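Paenibacillus xanthan lyase (Paenibacillus, PDB 6F2P) is a polysaccharide lyase that cleaves xanthan, probably by beta-elimination as in other members of polysaccharide lyase family 8. Local coordinates at residues F380-Y394 with W405-T417. Residues are numbered along the deposited sequence; the frame is centred on the assembly and turned at random.
Sequences FGFGLSMFSSRIGNY and WHTGDGMTYLYNT
With chi1 at 67°, the CG of Tyr394 sits between its own backbone N and carbonyl carbon, which lays one face of the ring against Trp405 CA; OG of Ser385 is anti to its backbone N (chi1 177°), within bonding range of Thr407 O. Ser385 closes strand 380-385, which pairs antiparallel with 411-415 in the four-stranded sheet of the super-sandwich domain, where 411-415 is an outermost strand, and Tyr394 lies in the loop beyond. Gly381 pairs with Tyr415 and Gly383 with Tyr413 through two backbone hydrogen bonds each, so the tyrosines share their face of the sheet with two residues that have no side chain. On the other face, Phe382 puts CZ 3.6 Å from Thr412 CB, and Leu414 CD1 packs 4.0 Å from Phe380 CD2. Met488 and Trp486 of strand 481-488 pack against this face, on Phe382 and on Leu384 and Thr412. At the strand end Gly410 and Met411 both oppose Ser385, a G1 bulge, and the Met411 N bond to Ser385 O is weak. Within the type I turn from His406 to Asp409, His406 ND1 donates a hydrogen bond to Asp409 OD2 (2.9 Å), from above the carboxylate plane. Trp405 CA makes a CH-pi contact over the face of the Tyr394 ring, 3.9 Å from its centroid, while the phenol OH bonds to Gln446 O. With an alanine at Tyr394, Trp405 CA would probably lose the ring face it rests on, and Gln446 O the hydroxyl that bonds to it. Ser385 OG, finally, donates to Thr407 O over 2.9 Å, in the carbonyl plane and on a lone pair.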
ATOM      1  N   PHE A 380       5.774  22.248  -6.174  1.00 18.07           N
ATOM      2  CA  PHE A 380       6.450  21.392  -5.208  1.00 20.27           C
ATOM      3  C   PHE A 380       6.197  19.897  -5.390  1.00 20.66           C
ATOM      4  O   PHE A 380       5.253  19.482  -6.055  1.00 17.98           O
ATOM      5  CB  PHE A 380       6.106  21.811  -3.777  1.00 16.12           C
ATOM      6  CG  PHE A 380       4.650  21.650  -3.426  1.00 21.62           C
ATOM      7  CD1 PHE A 380       3.727  22.642  -3.744  1.00 17.86           C
ATOM      8  CD2 PHE A 380       4.205  20.518  -2.764  1.00 18.03           C
ATOM      9  CE1 PHE A 380       2.395  22.507  -3.415  1.00 14.89           C
ATOM     10  CE2 PHE A 380       2.870  20.374  -2.429  1.00 22.40           C
ATOM     11  CZ  PHE A 380       1.960  21.371  -2.759  1.00 22.66           C
ATOM     12  N   GLY A 381       7.074  19.096  -4.799  1.00 18.39           N
ATOM     13  CA  GLY A 381       6.901  17.662  -4.751  1.00 15.94           C
ATOM     14  C   GLY A 381       6.984  17.254  -3.298  1.00 17.08           C
ATOM     15  O   GLY A 381       7.652  17.906  -2.498  1.00 18.91           O
ATOM     16  N   PHE A 382       6.296  16.180  -2.948  1.00 15.73           N
ATOM     17  CA  PHE A 382       6.233  15.747  -1.568  1.00 14.40           C
ATOM     18  C   PHE A 382       6.337  14.235  -1.512  1.00 15.55           C
ATOM     19  O   PHE A 382       5.535  13.524  -2.114  1.00 19.26           O
ATOM     20  CB  PHE A 382       4.916  16.202  -0.952  1.00 16.22           C
ATOM     21  CG  PHE A 382       4.799  15.928   0.521  1.00 18.00           C
ATOM     22  CD1 PHE A 382       5.528  16.674   1.441  1.00 15.33           C
ATOM     23  CD2 PHE A 382       3.938  14.947   0.990  1.00 10.98           C
ATOM     24  CE1 PHE A 382       5.403  16.439   2.805  1.00 12.85           C
ATOM     25  CE2 PHE A 382       3.808  14.705   2.349  1.00 11.33           C
ATOM     26  CZ  PHE A 382       4.541  15.454   3.256  1.00 13.06           C
ATOM     27  N   GLY A 383       7.336  13.748  -0.795  1.00 12.73           N
ATOM     28  CA  GLY A 383       7.535  12.324  -0.645  1.00 13.51           C
ATOM     29  C   GLY A 383       7.183  11.908   0.763  1.00 14.91           C
ATOM     30  O   GLY A 383       7.432  12.652   1.715  1.00 16.59           O
ATOM     31  N   LEU A 384       6.601  10.723   0.903  1.00 12.48           N
ATOM     32  CA  LEU A 384       6.209  10.255   2.221  1.00 12.39           C
ATOM     33  C   LEU A 384       6.745   8.853   2.474  1.00 15.91           C
ATOM     34  O   LEU A 384       6.484   7.922   1.699  1.00 13.37           O
ATOM     35  CB  LEU A 384       4.692  10.292   2.353  1.00 12.61           C
ATOM     36  CG  LEU A 384       4.129  10.010   3.739  1.00 15.66           C
ATOM     37  CD1 LEU A 384       4.488  11.125   4.701  1.00 17.10           C
ATOM     38  CD2 LEU A 384       2.651   9.872   3.633  1.00 13.01           C
ATOM     39  N   SER A 385       7.497   8.711   3.564  1.00 14.71           N
ATOM     40  CA  SER A 385       8.196   7.461   3.855  1.00 14.14           C
ATOM     41  C   SER A 385       7.721   6.783   5.138  1.00 16.54           C
ATOM     42  O   SER A 385       7.937   7.283   6.244  1.00 16.24           O
ATOM     43  CB  SER A 385       9.701   7.701   3.927  1.00 11.40           C
ATOM     44  OG  SER A 385      10.372   6.508   4.285  1.00 13.56           O
ATOM     45  N   MET A 386       7.091   5.627   4.984  1.00 13.69           N
ATOM     46  CA  MET A 386       6.515   4.926   6.113  1.00 13.64           C
ATOM     47  C   MET A 386       7.075   3.514   6.218  1.00 15.60           C
ATOM     48  O   MET A 386       7.814   3.058   5.342  1.00 14.31           O
ATOM     49  CB  MET A 386       4.997   4.834   5.938  1.00 13.10           C
ATOM     50  CG  MET A 386       4.306   6.164   5.767  1.00 17.96           C
ATOM     51  SD  MET A 386       2.573   5.998   5.293  1.00 20.57           S
ATOM     52  CE  MET A 386       2.711   5.643   3.536  1.00 11.75           C
ATOM     53  N   PHE A 387       6.710   2.822   7.292  1.00 13.37           N
ATOM     54  CA  PHE A 387       6.915   1.386   7.362  1.00 17.25           C
ATOM     55  C   PHE A 387       5.828   0.722   8.196  1.00 18.69           C
ATOM     56  O   PHE A 387       5.093   1.390   8.920  1.00 18.16           O
ATOM     57  CB  PHE A 387       8.344   1.021   7.806  1.00 17.94           C
ATOM     58  CG  PHE A 387       8.566   1.027   9.296  1.00 15.04           C
ATOM     59  CD1 PHE A 387       8.800   2.211   9.977  1.00 15.31           C
ATOM     60  CD2 PHE A 387       8.609  -0.163  10.004  1.00 17.08           C
ATOM     61  CE1 PHE A 387       9.033   2.213  11.350  1.00 11.06           C
ATOM     62  CE2 PHE A 387       8.849  -0.168  11.373  1.00 15.80           C
ATOM     63  CZ  PHE A 387       9.060   1.024  12.042  1.00 10.75           C
ATOM     64  N   SER A 388       5.706  -0.590   8.053  1.00 20.82           N
ATOM     65  CA  SER A 388       4.611  -1.323   8.663  1.00 20.00           C
ATOM     66  C   SER A 388       5.094  -2.709   9.025  1.00 18.64           C
ATOM     67  O   SER A 388       6.293  -2.956   9.094  1.00 21.37           O
ATOM     68  CB  SER A 388       3.458  -1.447   7.671  1.00 18.20           C
ATOM     69  OG  SER A 388       3.868  -2.159   6.512  1.00 15.25           O
ATOM     70  N   SER A 389       4.157  -3.622   9.231  1.00 17.28           N
ATOM     71  CA  SER A 389       4.510  -5.011   9.454  1.00 16.20           C
ATOM     72  C   SER A 389       4.833  -5.703   8.131  1.00 19.23           C
ATOM     73  O   SER A 389       5.163  -6.890   8.113  1.00 20.65           O
ATOM     74  CB  SER A 389       3.368  -5.736  10.150  1.00 16.64           C
ATOM     75  OG  SER A 389       2.219  -5.738   9.325  1.00 20.43           O
ATOM     76  N   ARG A 390       4.728  -4.963   7.029  1.00 16.41           N
ATOM     77  CA  ARG A 390       5.051  -5.501   5.709  1.00 16.85           C
ATOM     78  C   ARG A 390       6.375  -4.961   5.156  1.00 22.68           C
ATOM     79  O   ARG A 390       7.032  -5.608   4.335  1.00 16.55           O
ATOM     80  CB  ARG A 390       3.951  -5.164   4.713  1.00 17.05           C
ATOM     81  CG  ARG A 390       2.573  -5.638   5.080  1.00 18.66           C
ATOM     82  CD  ARG A 390       1.573  -5.096   4.072  1.00 23.06           C
ATOM     83  NE  ARG A 390       1.612  -3.637   4.017  1.00 16.72           N
ATOM     84  CZ  ARG A 390       0.877  -2.832   4.780  1.00 14.14           C
ATOM     85  NH1 ARG A 390       0.024  -3.333   5.670  1.00 11.67           N
ATOM     86  NH2 ARG A 390       0.996  -1.519   4.649  1.00 15.21           N
ATOM     87  N   ILE A 391       6.749  -3.767   5.609  1.00 21.32           N
ATOM     88  CA  ILE A 391       7.889  -3.050   5.069  1.00 14.63           C
ATOM     89  C   ILE A 391       8.803  -2.601   6.199  1.00 21.27           C
ATOM     90  O   ILE A 391       8.334  -2.015   7.180  1.00 19.14           O
ATOM     91  CB  ILE A 391       7.420  -1.806   4.304  1.00 17.16           C
ATOM     92  CG1 ILE A 391       6.641  -2.210   3.050  1.00 15.84           C
ATOM     93  CG2 ILE A 391       8.597  -0.918   3.951  1.00 18.78           C
ATOM     94  CD1 ILE A 391       7.500  -2.755   1.938  1.00 14.86           C
ATOM     95  N   GLY A 392      10.103  -2.864   6.052  1.00 18.49           N
ATOM     96  CA  GLY A 392      11.079  -2.555   7.081  1.00 14.24           C
ATOM     97  C   GLY A 392      11.374  -1.074   7.249  1.00 16.48           C
ATOM     98  O   GLY A 392      11.265  -0.295   6.297  1.00 14.33           O
ATOM     99  N   ASN A 393      11.750  -0.686   8.468  1.00 15.42           N
ATOM    100  CA  ASN A 393      11.991   0.718   8.782  1.00 13.15           C
ATOM    101  C   ASN A 393      13.076   1.331   7.905  1.00 14.45           C
ATOM    102  O   ASN A 393      12.840   2.319   7.215  1.00 18.10           O
ATOM    103  CB  ASN A 393      12.276   0.934  10.281  1.00 18.23           C
ATOM    104  CG  ASN A 393      13.245  -0.096  10.869  1.00 18.94           C
ATOM    105  OD1 ASN A 393      13.934  -0.819  10.145  1.00 16.28           O
ATOM    106  ND2 ASN A 393      13.301  -0.152  12.201  1.00 13.88           N
ATOM    107  N   TYR A 394      14.257   0.728   7.920  1.00 15.31           N
ATOM    108  CA  TYR A 394      15.319   1.088   6.982  1.00 16.04           C
ATOM    109  C   TYR A 394      16.287  -0.073   6.891  1.00 18.25           C
ATOM    110  O   TYR A 394      16.267  -0.980   7.732  1.00 15.32           O
ATOM    111  CB  TYR A 394      16.074   2.328   7.446  1.00 16.83           C
ATOM    112  CG  TYR A 394      16.861   2.094   8.715  1.00 18.77           C
ATOM    113  CD1 TYR A 394      16.211   1.923   9.932  1.00 19.74           C
ATOM    114  CD2 TYR A 394      18.249   2.036   8.699  1.00 18.56           C
ATOM    115  CE1 TYR A 394      16.918   1.705  11.098  1.00 21.24           C
ATOM    116  CE2 TYR A 394      18.969   1.825   9.874  1.00 18.22           C
ATOM    117  CZ  TYR A 394      18.292   1.663  11.067  1.00 20.07           C
ATOM    118  OH  TYR A 394      18.980   1.446  12.237  1.00 20.35           O
ATOM    119  N   TRP A 405      18.357   5.428  11.163  1.00 21.20           N
ATOM    120  CA  TRP A 405      17.405   5.021  12.208  1.00 17.80           C
ATOM    121  C   TRP A 405      15.947   5.427  11.987  1.00 19.12           C
ATOM    122  O   TRP A 405      15.042   4.615  12.157  1.00 17.99           O
ATOM    123  CB  TRP A 405      17.863   5.560  13.572  1.00 15.35           C
ATOM    124  CG  TRP A 405      19.308   5.273  13.889  1.00 20.06           C
ATOM    125  CD1 TRP A 405      19.893   4.044  14.040  1.00 17.39           C
ATOM    126  CD2 TRP A 405      20.350   6.239  14.093  1.00 19.50           C
ATOM    127  NE1 TRP A 405      21.234   4.190  14.322  1.00 16.88           N
ATOM    128  CE2 TRP A 405      21.534   5.527  14.365  1.00 15.70           C
ATOM    129  CE3 TRP A 405      20.394   7.639  14.076  1.00 18.33           C
ATOM    130  CZ2 TRP A 405      22.739   6.167  14.623  1.00 17.36           C
ATOM    131  CZ3 TRP A 405      21.591   8.269  14.330  1.00 13.48           C
ATOM    132  CH2 TRP A 405      22.746   7.537  14.599  1.00 16.48           C
ATOM    133  N   HIS A 406      15.729   6.681  11.607  1.00 15.33           N
ATOM    134  CA  HIS A 406      14.383   7.227  11.541  1.00 16.49           C
ATOM    135  C   HIS A 406      13.918   7.550  10.119  1.00 19.95           C
ATOM    136  O   HIS A 406      12.913   8.235   9.936  1.00 19.55           O
ATOM    137  CB  HIS A 406      14.287   8.473  12.429  1.00 13.98           C
ATOM    138  CG  HIS A 406      14.751   8.245  13.834  1.00 17.52           C
ATOM    139  ND1 HIS A 406      14.113   7.379  14.696  1.00 16.14           N
ATOM    140  CD2 HIS A 406      15.800   8.757  14.520  1.00 16.81           C
ATOM    141  CE1 HIS A 406      14.743   7.376  15.859  1.00 15.13           C
ATOM    142  NE2 HIS A 406      15.771   8.202  15.778  1.00 14.75           N
ATOM    143  N   THR A 407      14.631   7.047   9.114  1.00 17.40           N
ATOM    144  CA  THR A 407      14.302   7.369   7.724  1.00 18.64           C
ATOM    145  C   THR A 407      12.951   6.806   7.250  1.00 16.23           C
ATOM    146  O   THR A 407      12.467   7.171   6.177  1.00 13.17           O
ATOM    147  CB  THR A 407      15.425   6.943   6.737  1.00 16.39           C
ATOM    148  OG1 THR A 407      15.738   5.555   6.916  1.00 15.23           O
ATOM    149  CG2 THR A 407      16.678   7.773   6.952  1.00  9.64           C
ATOM    150  N   GLY A 408      12.352   5.924   8.049  1.00 16.95           N
ATOM    151  CA  GLY A 408      11.046   5.360   7.741  1.00 12.78           C
ATOM    152  C   GLY A 408       9.983   5.704   8.781  1.00 18.49           C
ATOM    153  O   GLY A 408       8.891   5.138   8.780  1.00 22.00           O
ATOM    154  N   ASP A 409      10.294   6.645   9.666  1.00 14.09           N
ATOM    155  CA  ASP A 409       9.430   6.942  10.805  1.00 14.44           C
ATOM    156  C   ASP A 409       8.366   7.971  10.446  1.00 16.44           C
ATOM    157  O   ASP A 409       8.135   8.928  11.186  1.00 15.14           O
ATOM    158  CB  ASP A 409      10.266   7.453  11.980  1.00 15.04           C
ATOM    159  CG  ASP A 409      10.979   6.342  12.718  1.00 18.87           C
ATOM    160  OD1 ASP A 409      11.030   5.201  12.199  1.00 18.59           O
ATOM    161  OD2 ASP A 409      11.497   6.613  13.823  1.00 18.51           O
ATOM    162  N   GLY A 410       7.708   7.764   9.313  1.00 15.28           N
ATOM    163  CA  GLY A 410       6.796   8.759   8.801  1.00 12.50           C
ATOM    164  C   GLY A 410       7.575  10.007   8.435  1.00 12.84           C
ATOM    165  O   GLY A 410       7.202  11.118   8.805  1.00 14.28           O
ATOM    166  N   MET A 411       8.669   9.826   7.705  1.00 12.17           N
ATOM    167  CA  MET A 411       9.490  10.951   7.284  1.00 12.48           C
ATOM    168  C   MET A 411       8.878  11.622   6.072  1.00 12.96           C
ATOM    169  O   MET A 411       8.333  10.958   5.199  1.00 16.44           O
ATOM    170  CB  MET A 411      10.904  10.486   6.948  1.00 14.64           C
ATOM    171  CG  MET A 411      11.865  11.610   6.609  1.00 10.54           C
ATOM    172  SD  MET A 411      13.465  10.956   6.104  1.00 17.90           S
ATOM    173  CE  MET A 411      14.272  12.467   5.552  1.00 13.32           C
ATOM    174  N   THR A 412       8.977  12.944   6.017  1.00 12.79           N
ATOM    175  CA  THR A 412       8.455  13.690   4.884  1.00 16.15           C
ATOM    176  C   THR A 412       9.570  14.398   4.121  1.00 17.81           C
ATOM    177  O   THR A 412      10.458  15.015   4.718  1.00 19.36           O
ATOM    178  CB  THR A 412       7.401  14.720   5.333  1.00 13.62           C
ATOM    179  OG1 THR A 412       8.014  15.695   6.183  1.00 13.41           O
ATOM    180  CG2 THR A 412       6.317  14.031   6.109  1.00 11.97           C
ATOM    181  N   TYR A 413       9.522  14.305   2.795  1.00 16.13           N
ATOM    182  CA  TYR A 413      10.475  15.013   1.947  1.00 16.23           C
ATOM    183  C   TYR A 413       9.738  16.070   1.148  1.00 16.76           C
ATOM    184  O   TYR A 413       8.755  15.762   0.476  1.00 21.00           O
ATOM    185  CB  TYR A 413      11.138  14.056   0.959  1.00 17.18           C
ATOM    186  CG  TYR A 413      12.073  13.030   1.553  1.00 15.72           C
ATOM    187  CD1 TYR A 413      11.580  11.872   2.143  1.00 11.46           C
ATOM    188  CD2 TYR A 413      13.459  13.195   1.483  1.00 14.27           C
ATOM    189  CE1 TYR A 413      12.433  10.914   2.667  1.00 10.71           C
ATOM    190  CE2 TYR A 413      14.325  12.235   2.001  1.00 11.18           C
ATOM    191  CZ  TYR A 413      13.801  11.101   2.589  1.00 16.08           C
ATOM    192  OH  TYR A 413      14.639  10.145   3.113  1.00 17.14           O
ATOM    193  N   LEU A 414      10.208  17.314   1.208  1.00 18.39           N
ATOM    194  CA  LEU A 414       9.603  18.384   0.416  1.00 17.06           C
ATOM    195  C   LEU A 414      10.551  18.857  -0.676  1.00 18.45           C
ATOM    196  O   LEU A 414      11.653  19.330  -0.394  1.00 15.94           O
ATOM    197  CB  LEU A 414       9.193  19.552   1.299  1.00 15.28           C
ATOM    198  CG  LEU A 414       8.529  20.719   0.568  1.00 17.22           C
ATOM    199  CD1 LEU A 414       7.156  20.328   0.002  1.00 12.19           C
ATOM    200  CD2 LEU A 414       8.399  21.889   1.519  1.00 16.16           C
ATOM    201  N   TYR A 415      10.119  18.710  -1.926  1.00 18.66           N
ATOM    202  CA  TYR A 415      10.957  19.026  -3.075  1.00 15.93           C
ATOM    203  C   TYR A 415      10.498  20.314  -3.727  1.00 16.50           C
ATOM    204  O   TYR A 415       9.307  20.501  -3.966  1.00 18.04           O
ATOM    205  CB  TYR A 415      10.916  17.882  -4.086  1.00 14.47           C
ATOM    206  CG  TYR A 415      11.586  16.622  -3.589  1.00 15.55           C
ATOM    207  CD1 TYR A 415      12.955  16.434  -3.749  1.00 17.13           C
ATOM    208  CD2 TYR A 415      10.858  15.627  -2.949  1.00 15.34           C
ATOM    209  CE1 TYR A 415      13.580  15.289  -3.288  1.00 14.76           C
ATOM    210  CE2 TYR A 415      11.472  14.480  -2.482  1.00 14.19           C
ATOM    211  CZ  TYR A 415      12.837  14.318  -2.654  1.00 15.61           C
ATOM    212  OH  TYR A 415      13.467  13.184  -2.194  1.00 14.28           O
ATOM    213  N   ASN A 416      11.441  21.209  -3.999  1.00 14.86           N
ATOM    214  CA  ASN A 416      11.124  22.440  -4.713  1.00 19.13           C
ATOM    215  C   ASN A 416      12.274  22.895  -5.604  1.00 21.17           C
ATOM    216  O   ASN A 416      13.022  22.060  -6.100  1.00 23.08           O
ATOM    217  CB  ASN A 416      10.663  23.546  -3.760  1.00 19.22           C
ATOM    218  CG  ASN A 416      11.631  23.788  -2.624  1.00 19.37           C
ATOM    219  OD1 ASN A 416      12.837  23.616  -2.769  1.00 22.64           O
ATOM    220  ND2 ASN A 416      11.101  24.193  -1.479  1.00 22.50           N
ATOM    221  N   THR A 417      12.420  24.202  -5.811  1.00 20.34           N
ATOM    222  CA  THR A 417      13.437  24.690  -6.740  1.00 18.22           C
ATOM    223  C   THR A 417      14.854  24.615  -6.151  1.00 20.42           C
ATOM    224  O   THR A 417      15.855  24.716  -6.871  1.00 14.12           O
ATOM    225  CB  THR A 417      13.126  26.113  -7.254  1.00 17.43           C
ATOM    226  OG1 THR A 417      12.854  26.976  -6.148  1.00 21.33           O
ATOM    227  CG2 THR A 417      11.917  26.089  -8.157  1.00 15.81           C
TER
HETATM  228  O   HOH W   1      13.335   3.975   5.101  1.00 17.81           O